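Local coordinates for protein EvdO2 (Micromonospora carbonacea, PDB 4XAB) that probably catalyses an oxidative cyclization in orthosomycin biosynthesis as a metal-dependent oxygenase with a double-stranded beta-helix fold, at residues Leu109-His114 with Leu231-Ala236; Pro70-Ile75 with Leu117-Tyr122. All coordinates share one frame; numbering follows the deposited sequence.

Interaction 1 of 2, residues Leu109-His114 with Leu231-Ala236; sequences LEFYGH and LVFMSA
M234 O is held by one hydrogen bond and one CA-H...O contact from segment 109-114. E110 N donates to M234 O at 2.8 Å, nearly along the C=O axis. L109 CA lies 3.4 Å from M234 O. The pairing is an antiparallel ladder in the double-stranded beta-helix, between strands 110-118 and 226-234. M234 N returns a bond to E110 O at 2.9 Å. Two further bonds join Y112 and V232, and the one from V232 N to Y112 O is almost straight at 178°. E110, Y112, V232 and M234 share one face of the sheet. On it, V232 CB sits 3.9 Å from the ring centroid of Y112, a CH-pi contact. CG of Y112 takes the crowded position between backbone N and carbonyl carbon (chi1 61°), which lays the ring alongside the V232 side chain, with V232 CB over one face, offset toward the rim. The V232 side chain lies about 8 Å from the bound nickel. E110 OE1 forms a salt bridge with R141. F111 and F233 share the other face, where helix 89-102 packs on F233. There the F111 and F233 side chains cross obliquely, and F111 CB meets F233 CD2 at 3.6 Å.

Interaction 2 of 2, residues Pro70-Ile75 with Leu117-Tyr122; sequences PLLPQI and LKPPRY
A type II beta turn, P119 to Y122, follows the end of strand 110-118 and packs against the chain leading into the short antiparallel strand 74-76. Strands 110-118 and 74-76 are neighbours in the sheet of the double-stranded beta-helix, the fold of the phytanoyl-CoA dioxygenase family. The turn is closed by Y122 N bonding to P119 O at 3.2 Å, with R121 at its third position in a left-handed backbone conformation (phi 60°). One firm backbone bond joins the segments. L117 N donates to P73 O at 3.0 Å, nearly straight at 170°, from above the carbonyl plane. Next to it the two proline rings meet tip to tip, with P73 CD 3.6 Å from P119 CD. Y58 packs on both prolines and on L117. P73 CD also sits 3.2 Å from L117 O. L72 and Y122 cross at about a right angle. CG of L72 is anti to its backbone N (chi1 -171°), and the L72 methyl CD1 lodges between K118 CG and Y122 CE2, 3.6 Å from each. The L72 side chain lies about 9 Å from the nickel. CG of Y122 is likewise anti to its backbone N, so the ring extends toward 70-72. An alanine in place of Y122 removes the ring beside L72 CD1 and the hydroxyl near P70 O, and would probably loosen 70-72 from the turn. At the tip of the ring, Y122 OH makes a weak hydrogen bond of 3.4 Å to P70 O.

How the interactions relate
Both contacts use strand 110-118 and the same antiparallel sheet. Interaction 1 takes its beginning and pairs it with 226-234. Interaction 2 takes its end and the turn beyond, against the chain entering strand 74-76. Their centres are 23 Å apart, on opposite sides of the chain's centre, and their segments alternate along the sequence. Both are partly buried, with surface residues at P70 and A236. Interaction 1 is a regular ladder of four backbone bonds and buries 594 Å². Interaction 2 has one firm backbone bond, buries 336 Å² and relies more on prolines, a leucine and a tyrosine. The two touch where H114 CD2 packs on I75 O at 3.5 Å.

Interaction 1 of 2, residues Leu109-His114 with Leu231-Ala236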
ATOM      1  N   LEU A 109      14.193 -11.981   1.008  1.00 22.01           N
ATOM      2  CA  LEU A 109      13.188 -10.958   1.260  1.00 22.53           C
ATOM      3  C   LEU A 109      12.573 -11.072   2.640  1.00 24.06           C
ATOM      4  O   LEU A 109      12.103 -12.138   3.036  1.00 25.26           O
ATOM      5  CB  LEU A 109      12.081 -11.027   0.202  1.00 19.19           C
ATOM      6  CG  LEU A 109      12.589 -10.883  -1.234  1.00 19.86           C
ATOM      7  CD1 LEU A 109      11.467 -11.173  -2.223  1.00 19.96           C
ATOM      8  CD2 LEU A 109      13.139  -9.488  -1.443  1.00 26.76           C
ATOM      9  N   GLU A 110      12.577  -9.958   3.365  1.00 20.55           N
ATOM     10  CA  GLU A 110      11.732  -9.811   4.538  1.00 19.32           C
ATOM     11  C   GLU A 110      10.373  -9.303   4.088  1.00 19.29           C
ATOM     12  O   GLU A 110      10.269  -8.656   3.048  1.00 20.00           O
ATOM     13  CB  GLU A 110      12.365  -8.853   5.542  1.00 17.04           C
ATOM     14  CG  GLU A 110      13.637  -9.412   6.150  1.00 27.16           C
ATOM     15  CD  GLU A 110      14.379  -8.400   6.992  1.00 33.93           C
ATOM     16  OE1 GLU A 110      13.718  -7.586   7.670  1.00 36.59           O
ATOM     17  OE2 GLU A 110      15.626  -8.423   6.965  1.00 37.59           O
ATOM     18  N   PHE A 111       9.333  -9.594   4.858  1.00 19.65           N
ATOM     19  CA  PHE A 111       7.993  -9.220   4.427  1.00 15.87           C
ATOM     20  C   PHE A 111       7.026  -9.036   5.578  1.00 21.85           C
ATOM     21  O   PHE A 111       7.249  -9.523   6.686  1.00 24.72           O
ATOM     22  CB  PHE A 111       7.439 -10.274   3.454  1.00 20.67           C
ATOM     23  CG  PHE A 111       7.563 -11.686   3.960  1.00 26.43           C
ATOM     24  CD1 PHE A 111       8.644 -12.475   3.594  1.00 29.33           C
ATOM     25  CD2 PHE A 111       6.612 -12.220   4.814  1.00 30.14           C
ATOM     26  CE1 PHE A 111       8.766 -13.773   4.065  1.00 32.61           C
ATOM     27  CE2 PHE A 111       6.735 -13.515   5.294  1.00 33.45           C
ATOM     28  CZ  PHE A 111       7.809 -14.290   4.914  1.00 35.16           C
ATOM     29  N   TYR A 112       5.946  -8.318   5.298  1.00 19.01           N
ATOM     30  CA  TYR A 112       4.820  -8.251   6.217  1.00 20.39           C
ATOM     31  C   TYR A 112       3.572  -7.807   5.462  1.00 19.82           C
ATOM     32  O   TYR A 112       3.650  -7.317   4.327  1.00 19.86           O
ATOM     33  CB  TYR A 112       5.114  -7.303   7.388  1.00 18.73           C
ATOM     34  CG  TYR A 112       5.379  -5.874   6.980  1.00 24.89           C
ATOM     35  CD1 TYR A 112       6.667  -5.447   6.670  1.00 25.56           C
ATOM     36  CD2 TYR A 112       4.342  -4.945   6.908  1.00 22.99           C
ATOM     37  CE1 TYR A 112       6.913  -4.144   6.289  1.00 23.53           C
ATOM     38  CE2 TYR A 112       4.583  -3.634   6.530  1.00 27.04           C
ATOM     39  CZ  TYR A 112       5.870  -3.244   6.228  1.00 23.77           C
ATOM     40  OH  TYR A 112       6.115  -1.947   5.853  1.00 29.74           O
ATOM     41  N   GLY A 113       2.422  -7.974   6.104  1.00 24.01           N
ATOM     42  CA  GLY A 113       1.145  -7.637   5.499  1.00 22.52           C
ATOM     43  C   GLY A 113       0.593  -6.345   6.066  1.00 23.58           C
ATOM     44  O   GLY A 113       1.039  -5.862   7.103  1.00 23.20           O
ATOM     45  N   HIS A 114      -0.390  -5.780   5.383  1.00 20.59           N
ATOM     46  CA  HIS A 114      -1.003  -4.538   5.822  1.00 22.22           C
ATOM     47  C   HIS A 114      -2.414  -4.488   5.224  1.00 23.73           C
ATOM     48  O   HIS A 114      -2.581  -4.616   4.013  1.00 22.28           O
ATOM     49  CB  HIS A 114      -0.145  -3.336   5.393  1.00 23.90           C
ATOM     50  CG  HIS A 114      -0.705  -2.006   5.797  1.00 35.45           C
ATOM     51  ND1 HIS A 114      -0.342  -0.829   5.176  1.00 40.64           N
ATOM     52  CD2 HIS A 114      -1.592  -1.664   6.761  1.00 39.25           C
ATOM     53  CE1 HIS A 114      -0.989   0.179   5.735  1.00 42.51           C
ATOM     54  NE2 HIS A 114      -1.751  -0.300   6.701  1.00 36.12           N
ATOM     55  N   LEU A 231       1.117  -6.327   0.593  1.00 16.99           N
ATOM     56  CA  LEU A 231       2.277  -7.095   1.016  1.00 12.93           C
ATOM     57  C   LEU A 231       3.518  -6.290   0.704  1.00 13.57           C
ATOM     58  O   LEU A 231       3.676  -5.771  -0.397  1.00 14.36           O
ATOM     59  CB  LEU A 231       2.317  -8.448   0.312  1.00 16.66           C
ATOM     60  CG  LEU A 231       1.314  -9.466   0.839  1.00 18.97           C
ATOM     61  CD1 LEU A 231       1.192 -10.627  -0.148  1.00 19.22           C
ATOM     62  CD2 LEU A 231       1.768  -9.960   2.218  1.00 20.88           C
ATOM     63  N   VAL A 232       4.379  -6.152   1.702  1.00 15.67           N
ATOM     64  CA  VAL A 232       5.639  -5.448   1.553  1.00 12.42           C
ATOM     65  C   VAL A 232       6.788  -6.446   1.548  1.00 12.91           C
ATOM     66  O   VAL A 232       6.833  -7.320   2.383  1.00 18.07           O
ATOM     67  CB  VAL A 232       5.825  -4.442   2.687  1.00 15.10           C
ATOM     68  CG1 VAL A 232       7.210  -3.823   2.624  1.00 17.77           C
ATOM     69  CG2 VAL A 232       4.719  -3.393   2.611  1.00 17.32           C
ATOM     70  N   PHE A 233       7.672  -6.333   0.562  1.00 15.25           N
ATOM     71  CA  PHE A 233       8.839  -7.200   0.442  1.00 14.22           C
ATOM     72  C   PHE A 233      10.066  -6.315   0.386  1.00 17.23           C
ATOM     73  O   PHE A 233      10.092  -5.334  -0.366  1.00 16.38           O
ATOM     74  CB  PHE A 233       8.754  -8.082  -0.818  1.00 17.86           C
ATOM     75  CG  PHE A 233       7.647  -9.103  -0.769  1.00 14.60           C
ATOM     76  CD1 PHE A 233       6.405  -8.844  -1.350  1.00 14.90           C
ATOM     77  CD2 PHE A 233       7.839 -10.319  -0.131  1.00 14.86           C
ATOM     78  CE1 PHE A 233       5.398  -9.787  -1.296  1.00 15.20           C
ATOM     79  CE2 PHE A 233       6.829 -11.263  -0.073  1.00 18.94           C
ATOM     80  CZ  PHE A 233       5.598 -10.990  -0.659  1.00 17.71           C
ATOM     81  N   MET A 234      11.094  -6.666   1.148  1.00 19.05           N
ATOM     82  CA  MET A 234      12.249  -5.788   1.225  1.00 18.52           C
ATOM     83  C   MET A 234      13.522  -6.543   1.546  1.00 19.41           C
ATOM     84  O   MET A 234      13.485  -7.637   2.101  1.00 20.20           O
ATOM     85  CB  MET A 234      12.012  -4.721   2.280  1.00 17.29           C
ATOM     86  CG  MET A 234      11.915  -5.298   3.661  1.00 20.61           C
ATOM     87  SD  MET A 234      11.177  -4.102   4.776  1.00 26.91           S
ATOM     88  CE  MET A 234      11.095  -5.055   6.284  1.00 31.09           C
ATOM     89  N   SER A 235      14.651  -5.930   1.212  1.00 15.85           N
ATOM     90  CA  SER A 235      15.950  -6.509   1.530  1.00 18.92           C
ATOM     91  C   SER A 235      16.295  -6.234   2.979  1.00 22.71           C
ATOM     92  O   SER A 235      15.688  -5.371   3.618  1.00 22.75           O
ATOM     93  CB  SER A 235      17.029  -5.915   0.641  1.00 19.25           C
ATOM     94  OG  SER A 235      17.278  -4.577   1.040  1.00 21.36           O
ATOM     95  N   ALA A 236      17.278  -6.963   3.488  1.00 18.08           N
ATOM     96  CA  ALA A 236      17.934  -6.593   4.738  1.00 23.48           C
ATOM     97  C   ALA A 236      18.495  -5.174   4.619  1.00 23.81           C
ATOM     98  O   ALA A 236      18.804  -4.708   3.516  1.00 20.78           O
ATOM     99  CB  ALA A 236      19.043  -7.586   5.075  1.00 27.62           C
TER

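Interaction 2 of 2, residues Pro70-Ile75 with Leu117-Tyr122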
ATOM      1  N   PRO A  70     -10.656  11.707  11.776  1.00 51.86           N
ATOM      2  CA  PRO A  70     -10.642  10.253  11.578  1.00 50.94           C
ATOM      3  C   PRO A  70      -9.401   9.764  10.839  1.00 48.90           C
ATOM      4  O   PRO A  70      -8.836  10.471  10.003  1.00 49.17           O
ATOM      5  CB  PRO A  70     -11.908   9.990  10.753  1.00 51.32           C
ATOM      6  CG  PRO A  70     -12.280  11.308  10.175  1.00 55.67           C
ATOM      7  CD  PRO A  70     -11.835  12.336  11.167  1.00 56.77           C
ATOM      8  N   LEU A  71      -8.972   8.558  11.183  1.00 38.02           N
ATOM      9  CA  LEU A  71      -7.860   7.920  10.504  1.00 35.16           C
ATOM     10  C   LEU A  71      -8.398   6.879   9.556  1.00 35.06           C
ATOM     11  O   LEU A  71      -9.465   6.318   9.781  1.00 34.46           O
ATOM     12  CB  LEU A  71      -6.910   7.257  11.494  1.00 36.29           C
ATOM     13  CG  LEU A  71      -6.246   8.102  12.571  1.00 38.35           C
ATOM     14  CD1 LEU A  71      -5.360   7.208  13.422  1.00 38.53           C
ATOM     15  CD2 LEU A  71      -5.442   9.230  11.951  1.00 42.81           C
ATOM     16  N   LEU A  72      -7.643   6.609   8.502  1.00 38.25           N
ATOM     17  CA  LEU A  72      -7.990   5.537   7.590  1.00 34.67           C
ATOM     18  C   LEU A  72      -7.957   4.217   8.349  1.00 30.26           C
ATOM     19  O   LEU A  72      -6.939   3.880   8.941  1.00 36.20           O
ATOM     20  CB  LEU A  72      -7.011   5.509   6.420  1.00 39.76           C
ATOM     21  CG  LEU A  72      -7.326   4.594   5.248  1.00 37.60           C
ATOM     22  CD1 LEU A  72      -8.638   5.016   4.622  1.00 35.34           C
ATOM     23  CD2 LEU A  72      -6.186   4.666   4.244  1.00 34.25           C
ATOM     24  N   PRO A  73      -9.071   3.477   8.357  1.00 27.45           N
ATOM     25  CA  PRO A  73      -9.069   2.180   9.042  1.00 26.65           C
ATOM     26  C   PRO A  73      -8.005   1.244   8.481  1.00 27.74           C
ATOM     27  O   PRO A  73      -7.990   0.956   7.282  1.00 25.14           O
ATOM     28  CB  PRO A  73     -10.479   1.635   8.766  1.00 25.62           C
ATOM     29  CG  PRO A  73     -11.297   2.851   8.557  1.00 27.02           C
ATOM     30  CD  PRO A  73     -10.411   3.823   7.845  1.00 27.12           C
ATOM     31  N   GLN A  74      -7.115   0.774   9.338  1.00 28.33           N
ATOM     32  CA  GLN A  74      -6.075  -0.122   8.869  1.00 32.60           C
ATOM     33  C   GLN A  74      -5.544  -1.011   9.970  1.00 33.59           C
ATOM     34  O   GLN A  74      -5.592  -0.669  11.152  1.00 31.77           O
ATOM     35  CB  GLN A  74      -4.934   0.673   8.218  1.00 28.99           C
ATOM     36  CG  GLN A  74      -4.355   1.794   9.037  1.00 36.64           C
ATOM     37  CD  GLN A  74      -3.733   2.876   8.168  1.00 44.51           C
ATOM     38  OE1 GLN A  74      -4.056   4.057   8.299  1.00 51.02           O
ATOM     39  NE2 GLN A  74      -2.839   2.475   7.272  1.00 34.14           N
ATOM     40  N   ILE A  75      -5.062  -2.176   9.563  1.00 26.02           N
ATOM     41  CA  ILE A  75      -4.481  -3.144  10.478  1.00 31.37           C
ATOM     42  C   ILE A  75      -3.073  -3.493  10.020  1.00 32.48           C
ATOM     43  O   ILE A  75      -2.888  -4.047   8.942  1.00 26.48           O
ATOM     44  CB  ILE A  75      -5.335  -4.423  10.556  1.00 27.54           C
ATOM     45  CG1 ILE A  75      -6.753  -4.083  11.023  1.00 30.44           C
ATOM     46  CG2 ILE A  75      -4.698  -5.435  11.477  1.00 32.85           C
ATOM     47  CD1 ILE A  75      -7.757  -5.190  10.799  1.00 28.99           C
ATOM     48  N   LEU A 117      -9.038  -0.617   4.902  1.00 21.24           N
ATOM     49  CA  LEU A 117     -10.410  -0.461   4.440  1.00 20.95           C
ATOM     50  C   LEU A 117     -10.744   1.029   4.383  1.00 23.48           C
ATOM     51  O   LEU A 117     -10.636   1.723   5.389  1.00 22.88           O
ATOM     52  CB  LEU A 117     -11.381  -1.216   5.360  1.00 21.48           C
ATOM     53  CG  LEU A 117     -12.865  -1.251   4.986  1.00 25.21           C
ATOM     54  CD1 LEU A 117     -13.508  -2.495   5.561  1.00 22.89           C
ATOM     55  CD2 LEU A 117     -13.597  -0.008   5.483  1.00 24.52           C
ATOM     56  N   LYS A 118     -11.116   1.510   3.197  1.00 18.17           N
ATOM     57  CA  LYS A 118     -11.612   2.873   3.021  1.00 24.18           C
ATOM     58  C   LYS A 118     -13.120   2.856   3.103  1.00 23.92           C
ATOM     59  O   LYS A 118     -13.776   2.355   2.190  1.00 24.80           O
ATOM     60  CB  LYS A 118     -11.201   3.466   1.672  1.00 23.78           C
ATOM     61  CG  LYS A 118      -9.731   3.678   1.484  1.00 35.17           C
ATOM     62  CD  LYS A 118      -9.478   4.405   0.172  1.00 43.51           C
ATOM     63  CE  LYS A 118     -10.068   5.801   0.172  1.00 48.44           C
ATOM     64  NZ  LYS A 118      -9.190   6.757   0.902  1.00 56.57           N
ATOM     65  N   PRO A 119     -13.675   3.413   4.189  1.00 25.41           N
ATOM     66  CA  PRO A 119     -15.121   3.440   4.413  1.00 25.20           C
ATOM     67  C   PRO A 119     -15.842   4.160   3.285  1.00 24.80           C
ATOM     68  O   PRO A 119     -15.223   4.972   2.600  1.00 23.24           O
ATOM     69  CB  PRO A 119     -15.265   4.215   5.731  1.00 26.80           C
ATOM     70  CG  PRO A 119     -13.924   4.185   6.355  1.00 24.34           C
ATOM     71  CD  PRO A 119     -12.931   4.098   5.258  1.00 22.95           C
ATOM     72  N   PRO A 120     -17.136   3.868   3.092  1.00 25.06           N
ATOM     73  CA  PRO A 120     -17.940   4.658   2.156  1.00 25.78           C
ATOM     74  C   PRO A 120     -17.877   6.135   2.514  1.00 25.92           C
ATOM     75  O   PRO A 120     -17.895   6.472   3.700  1.00 27.17           O
ATOM     76  CB  PRO A 120     -19.365   4.116   2.348  1.00 27.41           C
ATOM     77  CG  PRO A 120     -19.201   2.793   3.017  1.00 30.48           C
ATOM     78  CD  PRO A 120     -17.950   2.889   3.837  1.00 32.90           C
ATOM     79  N   ARG A 121     -17.768   6.985   1.502  1.00 24.60           N
ATOM     80  CA  ARG A 121     -17.765   8.436   1.669  1.00 25.62           C
ATOM     81  C   ARG A 121     -16.626   8.938   2.536  1.00 29.83           C
ATOM     82  O   ARG A 121     -16.689  10.044   3.066  1.00 37.00           O
ATOM     83  CB  ARG A 121     -19.103   8.900   2.236  1.00 26.00           C
ATOM     84  CG  ARG A 121     -20.253   8.606   1.297  1.00 32.37           C
ATOM     85  CD  ARG A 121     -20.017   9.272  -0.043  1.00 39.20           C
ATOM     86  NE  ARG A 121     -21.109   9.035  -0.984  1.00 52.06           N
ATOM     87  CZ  ARG A 121     -21.205   9.632  -2.167  1.00 55.38           C
ATOM     88  NH1 ARG A 121     -20.273  10.499  -2.546  1.00 54.68           N
ATOM     89  NH2 ARG A 121     -22.228   9.367  -2.967  1.00 58.82           N
ATOM     90  N   TYR A 122     -15.573   8.138   2.661  1.00 23.44           N
ATOM     91  CA  TYR A 122     -14.396   8.577   3.390  1.00 23.71           C
ATOM     92  C   TYR A 122     -13.737   9.704   2.609  1.00 22.67           C
ATOM     93  O   TYR A 122     -13.212   9.479   1.522  1.00 24.70           O
ATOM     94  CB  TYR A 122     -13.421   7.422   3.608  1.00 22.92           C
ATOM     95  CG  TYR A 122     -12.258   7.811   4.493  1.00 26.92           C
ATOM     96  CD1 TYR A 122     -12.444   8.031   5.853  1.00 34.28           C
ATOM     97  CD2 TYR A 122     -10.988   7.998   3.965  1.00 27.78           C
ATOM     98  CE1 TYR A 122     -11.395   8.406   6.667  1.00 39.36           C
ATOM     99  CE2 TYR A 122      -9.934   8.376   4.775  1.00 33.98           C
ATOM    100  CZ  TYR A 122     -10.147   8.574   6.122  1.00 39.59           C
ATOM    101  OH  TYR A 122      -9.101   8.946   6.934  1.00 50.11           O
TER